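Local coordinates for OLD nuclease (Thermus scotoductus, PDB 6P74) that degrades linear and supercoiled double-stranded DNA from 5' to 3', nicks and linearizes circular DNA, and hydrolyses ATP in a DNA-stimulated manner, working as a homodimer, at the interface of chains A and B. Numbering follows the deposited sequence. Chains: chain A/B, Putative ATP-dependent endonuclease of the OLD family.

Contact 1: the interface of chains A and B. Residues chain A 156, 160, 231-234, 259; chain B 196, 218-219.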
# COMPACT_ATOMS: atom_id res chain seq x y z
N LEU A 156 13.49 -15.92 7.96
CA LEU A 156 13.77 -17.28 8.40
C LEU A 156 14.74 -17.96 7.43
O LEU A 156 15.65 -18.68 7.86
CB LEU A 156 12.47 -18.06 8.51
CG LEU A 156 12.56 -19.43 9.16
CD1 LEU A 156 13.16 -19.35 10.58
CD2 LEU A 156 11.17 -20.02 9.20
N LEU A 160 18.23 -20.17 8.29
CA LEU A 160 18.49 -21.57 7.95
C LEU A 160 19.60 -21.76 6.93
O LEU A 160 19.91 -22.91 6.61
CB LEU A 160 17.22 -22.22 7.41
CG LEU A 160 16.03 -22.29 8.37
CD1 LEU A 160 14.77 -22.70 7.63
CD2 LEU A 160 16.33 -23.26 9.51
N LEU A 231 10.27 -24.33 4.91
CA LEU A 231 10.08 -24.47 6.35
C LEU A 231 9.53 -23.17 6.93
O LEU A 231 9.93 -22.07 6.53
CB LEU A 231 11.40 -24.85 7.01
CG LEU A 231 11.47 -26.04 7.96
CD1 LEU A 231 10.83 -27.30 7.38
CD2 LEU A 231 12.93 -26.29 8.26
N ARG A 232 8.61 -23.30 7.87
CA ARG A 232 8.05 -22.16 8.56
C ARG A 232 7.99 -22.47 10.05
O ARG A 232 8.14 -23.62 10.46
CB ARG A 232 6.66 -21.82 8.01
CG ARG A 232 5.90 -23.04 7.54
CD ARG A 232 4.49 -22.70 7.12
NE ARG A 232 3.60 -23.87 7.21
CZ ARG A 232 2.30 -23.84 6.93
NH1 ARG A 232 1.73 -22.70 6.54
NH2 ARG A 232 1.57 -24.94 7.04
N LEU A 233 7.82 -21.42 10.86
CA LEU A 233 7.44 -21.62 12.25
C LEU A 233 5.92 -21.75 12.33
O LEU A 233 5.19 -21.00 11.67
CB LEU A 233 7.92 -20.46 13.12
CG LEU A 233 9.35 -20.46 13.65
CD1 LEU A 233 9.79 -21.85 14.04
CD2 LEU A 233 10.30 -19.83 12.65
N GLN A 234 5.44 -22.70 13.11
CA GLN A 234 4.00 -22.85 13.25
C GLN A 234 3.65 -23.15 14.70
O GLN A 234 4.52 -23.47 15.51
CB GLN A 234 3.46 -23.93 12.30
CG GLN A 234 4.41 -25.07 12.07
CD GLN A 234 4.03 -25.93 10.88
OE1 GLN A 234 3.81 -25.42 9.78
NE2 GLN A 234 3.94 -27.23 11.10
N ILE A 259 13.40 -15.43 16.56
CA ILE A 259 14.28 -15.58 15.40
C ILE A 259 15.52 -14.72 15.56
O ILE A 259 16.65 -15.17 15.34
CB ILE A 259 13.53 -15.27 14.09
CG1 ILE A 259 12.58 -16.41 13.71
CG2 ILE A 259 14.52 -15.07 12.93
CD1 ILE A 259 11.45 -15.94 12.85
N ILE B 196 14.28 -20.35 19.30
CA ILE B 196 13.11 -19.60 18.87
C ILE B 196 11.94 -19.81 19.84
O ILE B 196 11.38 -18.85 20.39
CB ILE B 196 12.72 -19.99 17.43
CG1 ILE B 196 13.87 -19.69 16.47
CG2 ILE B 196 11.43 -19.26 17.00
CD1 ILE B 196 13.56 -20.02 15.01
N GLY B 218 7.28 -24.73 16.52
CA GLY B 218 8.34 -25.49 15.90
C GLY B 218 8.34 -25.28 14.40
O GLY B 218 7.52 -24.55 13.85
N PHE B 219 9.30 -25.94 13.76
CA PHE B 219 9.42 -25.94 12.31
C PHE B 219 8.45 -26.95 11.68
O PHE B 219 7.93 -27.86 12.34
CB PHE B 219 10.85 -26.29 11.90
CG PHE B 219 11.85 -25.18 12.13
CD1 PHE B 219 11.62 -23.90 11.65
CD2 PHE B 219 13.05 -25.44 12.79
CE1 PHE B 219 12.56 -22.88 11.86
CE2 PHE B 219 13.99 -24.44 12.98
CZ PHE B 219 13.75 -23.16 12.51
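B:Phe219 is the plug of this contact, pressed among A:Leu156, A:Leu160, A:Leu231 and A:Leu233. Its CG is anti to the carbonyl carbon (chi1 -74°), which carries the ring in between helix 154-166 and strand 232-235 of chain A. A:Leu233 lies alongside it, pointing the same way, and its CD1 methyl comes within 3.6 Å of B:Phe219 CD1. The CD1 methyl of A:Leu156 meets the ring edge in plane, 3.8 Å from B:Phe219 CE1. A:Leu160 slides past in the opposite direction, its CD2 methyl 4.0 Å from B:Phe219 CZ. A:Leu231 crosses at about a right angle near the root of the side chain. The carbonyl oxygen of A:Arg232 also lies at the ring edge, in plane.

The backbones pair as antiparallel strands. A:Gln234 N donates to B:Gly218 O at 2.9 Å. B:Gly218 N donates back to A:Gln234 O at a longer 3.2 Å.

B:Ile196 forms a second apolar patch. It meets A:Leu233 tip to tip and lies beside A:Ile259, with its CD1 4.0 Å from A:Ile259 CG1. The loose side is at A:Arg232 and A:Gln234, where the partner hides little surface (5 and 11 Å²). A:Arg232 contributes its backbone carbonyl, and A:Gln234 brings CG to 3.6 Å from B:Gly218 O. Both paired strands, A 232-235 and B 217-220, belong to the dimerization domain, and the B:Phe219 ring packed beside them likely steadies the homodimer.

Contact 2: the interface of chains A and B. Residues chain A 283, 285-286, 289; chain B 203, 206.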
# COMPACT_ATOMS: atom_id res chain seq x y z
N HIS A 283 4.53 -7.11 24.39
CA HIS A 283 4.46 -6.51 25.71
C HIS A 283 5.61 -5.53 25.86
O HIS A 283 6.69 -5.75 25.31
CB HIS A 283 4.52 -7.59 26.79
CG HIS A 283 4.22 -7.09 28.16
ND1 HIS A 283 5.14 -6.40 28.93
CD2 HIS A 283 3.10 -7.19 28.92
CE1 HIS A 283 4.60 -6.08 30.09
NE2 HIS A 283 3.36 -6.55 30.12
N GLN A 285 7.68 -5.21 28.24
CA GLN A 285 8.84 -5.96 28.72
C GLN A 285 9.51 -6.71 27.57
O GLN A 285 10.74 -6.81 27.53
CB GLN A 285 8.40 -6.95 29.80
CG GLN A 285 9.49 -7.31 30.80
CD GLN A 285 9.92 -6.13 31.66
OE1 GLN A 285 9.46 -5.00 31.46
NE2 GLN A 285 10.81 -6.38 32.61
N ALA A 286 8.72 -7.23 26.64
CA ALA A 286 9.28 -7.88 25.46
C ALA A 286 9.90 -6.87 24.52
O ALA A 286 10.87 -7.18 23.82
CB ALA A 286 8.22 -8.70 24.73
N TYR A 289 13.24 -6.33 25.86
CA TYR A 289 14.12 -7.44 25.51
C TYR A 289 14.56 -7.35 24.04
O TYR A 289 15.74 -7.47 23.73
CB TYR A 289 13.40 -8.76 25.83
CG TYR A 289 14.20 -9.99 25.53
CD1 TYR A 289 14.27 -10.47 24.25
CD2 TYR A 289 14.88 -10.67 26.53
CE1 TYR A 289 15.00 -11.58 23.95
CE2 TYR A 289 15.62 -11.80 26.24
CZ TYR A 289 15.68 -12.24 24.93
OH TYR A 289 16.40 -13.36 24.58
N MET B 203 8.81 -14.11 25.79
CA MET B 203 8.15 -12.86 25.40
C MET B 203 6.65 -12.93 25.69
O MET B 203 6.05 -11.92 26.07
CB MET B 203 8.37 -12.56 23.92
CG MET B 203 9.82 -12.43 23.48
SD MET B 203 10.85 -11.31 24.46
CE MET B 203 11.44 -12.40 25.73
N PHE B 206 5.42 -12.47 29.51
CA PHE B 206 5.25 -11.12 30.05
C PHE B 206 3.80 -10.65 29.99
O PHE B 206 3.42 -9.74 30.73
CB PHE B 206 6.12 -10.11 29.31
CG PHE B 206 7.59 -10.37 29.43
CD1 PHE B 206 8.17 -10.70 30.65
CD2 PHE B 206 8.42 -10.25 28.30
CE1 PHE B 206 9.55 -10.93 30.75
CE2 PHE B 206 9.79 -10.46 28.39
CZ PHE B 206 10.36 -10.81 29.62
O HOH W 1 5.02 -9.90 24.15
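The B:Phe206 ring has A:Gln285 CG over the centre of one face, 3.5 Å from its centroid. The first torsion of A:Gln285, with CG anti to the backbone N (chi1 -153°), carries CG there. The bend at chi2 then turns the amide away, its plane 81° from the ring. The backbone N of A:Ala286 is near the same ring, at B:Phe206 CD2. The imidazole of A:His283 has the carbonyl oxygen of B:Phe206 on one face, 3.0 Å above the plane and towards the rim. At its edge, in plane, A:Gln285 N donates to A:His283 ND1 at 2.9 Å. This bond helps set the rotation of the imidazole. The A:Tyr289 ring takes the B:Met203 methyl CE over one face, 3.8 Å from its centroid. The sulfur SD of B:Met203 also lies 3.7 Å from A:Ala286 CB. A water bridges the chains, bonding to A:His283 N at 2.8 Å and to B:Met203 O at 3.0 Å.

In the fold, A:His283 follows the Walker B strand 272-276 of the ATPase domain and directly precedes helix 284-299. The first turns of that helix meet the end of the partner's helix 187-205, at B:Met203, and B:Phe206 just beyond it, in the dimerization domain.

Contact 3: the interface of chains A and B. Residues chain A 257-258, 261-262, 265, 289; chain B 195-196, 199-200, 202.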
# COMPACT_ATOMS: atom_id res chain seq x y z
N VAL A 257 10.91 -12.16 17.63
CA VAL A 257 11.96 -11.92 18.62
C VAL A 257 12.81 -13.17 18.78
O VAL A 257 14.04 -13.10 18.82
CB VAL A 257 11.35 -11.46 19.96
CG1 VAL A 257 12.46 -11.20 21.00
CG2 VAL A 257 10.50 -10.19 19.77
N GLY A 258 12.16 -14.34 18.82
CA GLY A 258 12.91 -15.58 18.95
C GLY A 258 13.84 -15.81 17.77
O GLY A 258 14.95 -16.33 17.94
N GLU A 261 16.82 -13.66 18.33
CA GLU A 261 17.64 -14.25 19.38
C GLU A 261 18.44 -15.44 18.85
O GLU A 261 19.58 -15.65 19.29
CB GLU A 261 16.77 -14.64 20.57
CG GLU A 261 17.46 -15.43 21.68
CD GLU A 261 18.61 -14.68 22.37
OE1 GLU A 261 18.70 -13.45 22.20
OE2 GLU A 261 19.43 -15.33 23.08
N ALA A 262 17.90 -16.21 17.90
CA ALA A 262 18.70 -17.28 17.32
C ALA A 262 19.86 -16.70 16.49
O ALA A 262 20.99 -17.20 16.56
CB ALA A 262 17.83 -18.21 16.49
N GLN A 265 22.77 -15.74 18.77
CA GLN A 265 23.51 -16.91 19.22
C GLN A 265 24.29 -17.56 18.08
O GLN A 265 25.37 -18.11 18.32
CB GLN A 265 22.57 -17.93 19.84
CG GLN A 265 21.78 -17.38 21.00
CD GLN A 265 21.23 -18.49 21.87
OE1 GLN A 265 21.67 -19.64 21.78
NE2 GLN A 265 20.25 -18.16 22.70
N TYR A 289 13.24 -6.33 25.86
CA TYR A 289 14.12 -7.44 25.51
C TYR A 289 14.56 -7.35 24.04
O TYR A 289 15.74 -7.47 23.73
CB TYR A 289 13.40 -8.76 25.83
CG TYR A 289 14.20 -9.99 25.53
CD1 TYR A 289 14.27 -10.47 24.25
CD2 TYR A 289 14.88 -10.67 26.53
CE1 TYR A 289 15.00 -11.58 23.95
CE2 TYR A 289 15.62 -11.80 26.24
CZ TYR A 289 15.68 -12.24 24.93
OH TYR A 289 16.40 -13.36 24.58
N THR B 195 15.74 -22.42 20.61
CA THR B 195 16.00 -21.02 20.90
C THR B 195 14.81 -20.16 20.52
O THR B 195 14.34 -19.35 21.31
CB THR B 195 17.27 -20.57 20.18
OG1 THR B 195 18.40 -21.21 20.78
CG2 THR B 195 17.42 -19.02 20.23
N ILE B 196 14.28 -20.35 19.30
CA ILE B 196 13.11 -19.60 18.87
C ILE B 196 11.94 -19.81 19.84
O ILE B 196 11.38 -18.85 20.39
CB ILE B 196 12.72 -19.99 17.43
CG1 ILE B 196 13.87 -19.69 16.47
CG2 ILE B 196 11.43 -19.26 17.00
CD1 ILE B 196 13.56 -20.02 15.01
N THR B 199 12.39 -18.50 23.44
CA THR B 199 12.39 -17.05 23.49
C THR B 199 10.99 -16.49 23.28
O THR B 199 10.51 -15.67 24.08
CB THR B 199 13.37 -16.49 22.45
OG1 THR B 199 14.70 -16.88 22.79
CG2 THR B 199 13.30 -14.98 22.37
N ALA B 200 10.31 -16.95 22.23
CA ALA B 200 8.93 -16.54 22.01
C ALA B 200 8.06 -16.78 23.25
O ALA B 200 7.22 -15.94 23.59
CB ALA B 200 8.34 -17.27 20.81
N GLN B 202 8.98 -16.88 26.40
CA GLN B 202 9.33 -15.89 27.40
C GLN B 202 8.73 -14.52 27.06
O GLN B 202 8.19 -13.84 27.93
CB GLN B 202 10.86 -15.81 27.53
CG GLN B 202 11.36 -14.81 28.55
CD GLN B 202 12.86 -14.61 28.48
OE1 GLN B 202 13.53 -15.10 27.56
NE2 GLN B 202 13.41 -13.89 29.45
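B:Thr199 sets OG1 beside the backbone N (chi1 -65°), which leaves CG2 anti to that N and facing A:Gly258. B:Thr195 is turned the same way, and its CG2 faces A:Ala262. A:Glu261 holds CG anti to its backbone N, then bends at chi2. This is helix-on-helix packing in an OLD-family ABC ATPase. Helix 187-205 of the dimerization domain lies against helix 246-266 of the partner's ATPase domain.

The B:Thr199 methyl CG2 sits 3.5 Å from A:Gly258 CA, where no side chain intervenes. The backbones nearly touch, with A:Gly258 CA 4.0 Å from B:Ile196 CA. One turn along, B:Thr195 CG2 rests 3.6 Å from A:Ala262 CA. A:Glu261 crosses both threonines at about a right angle, and its CG lies 3.3 Å from B:Thr199 OG1. That hydroxyl donates within its own helix to B:Thr195 O at 2.9 Å, tilted from the carbonyl plane. The bond is likely to hold the rotamer, with CG2 towards A:Gly258 and OG1 against the A:Glu261 chain.

On chain A, the amide NE2 of A:Gln265 donates an almost straight bond (171° at H) to A:Glu261 OE2 at 3.0 Å. The carboxylate is met on its anti side, somewhat out of plane. This ties together the two polar side chains that flank the threonines. A:Gln265 meets B:Thr195 tip to tip without a hydrogen bond. CE1 and OH of A:Tyr289 each come to 4.1 Å from B:Thr199 CG2. The B:Gln202 side chain crosses A:Tyr289, OE1 near CE2, with amide and ring planes 63° apart.

The contacts form a row along one side of the homodimer. Contact 3 lies in the middle, about 11 Å from contact 1 and from contact 2, measured between the centres of their C-alpha atoms; contacts 1 and 2 are about 20 Å apart. Helix 187-205 of chain B runs through all of them. B:Ile196 links contacts 1 and 3, and A:Tyr289 links contacts 2 and 3. Contact 1 mainly joins the two dimerization domains. Contacts 2 and 3 set that of B on the ATPase domain of A. Two-fold symmetry repeats the row. The centres lie about 35 to 54 Å from A:Arg487, which suggests a role in assembly rather than directly in DNA cleavage.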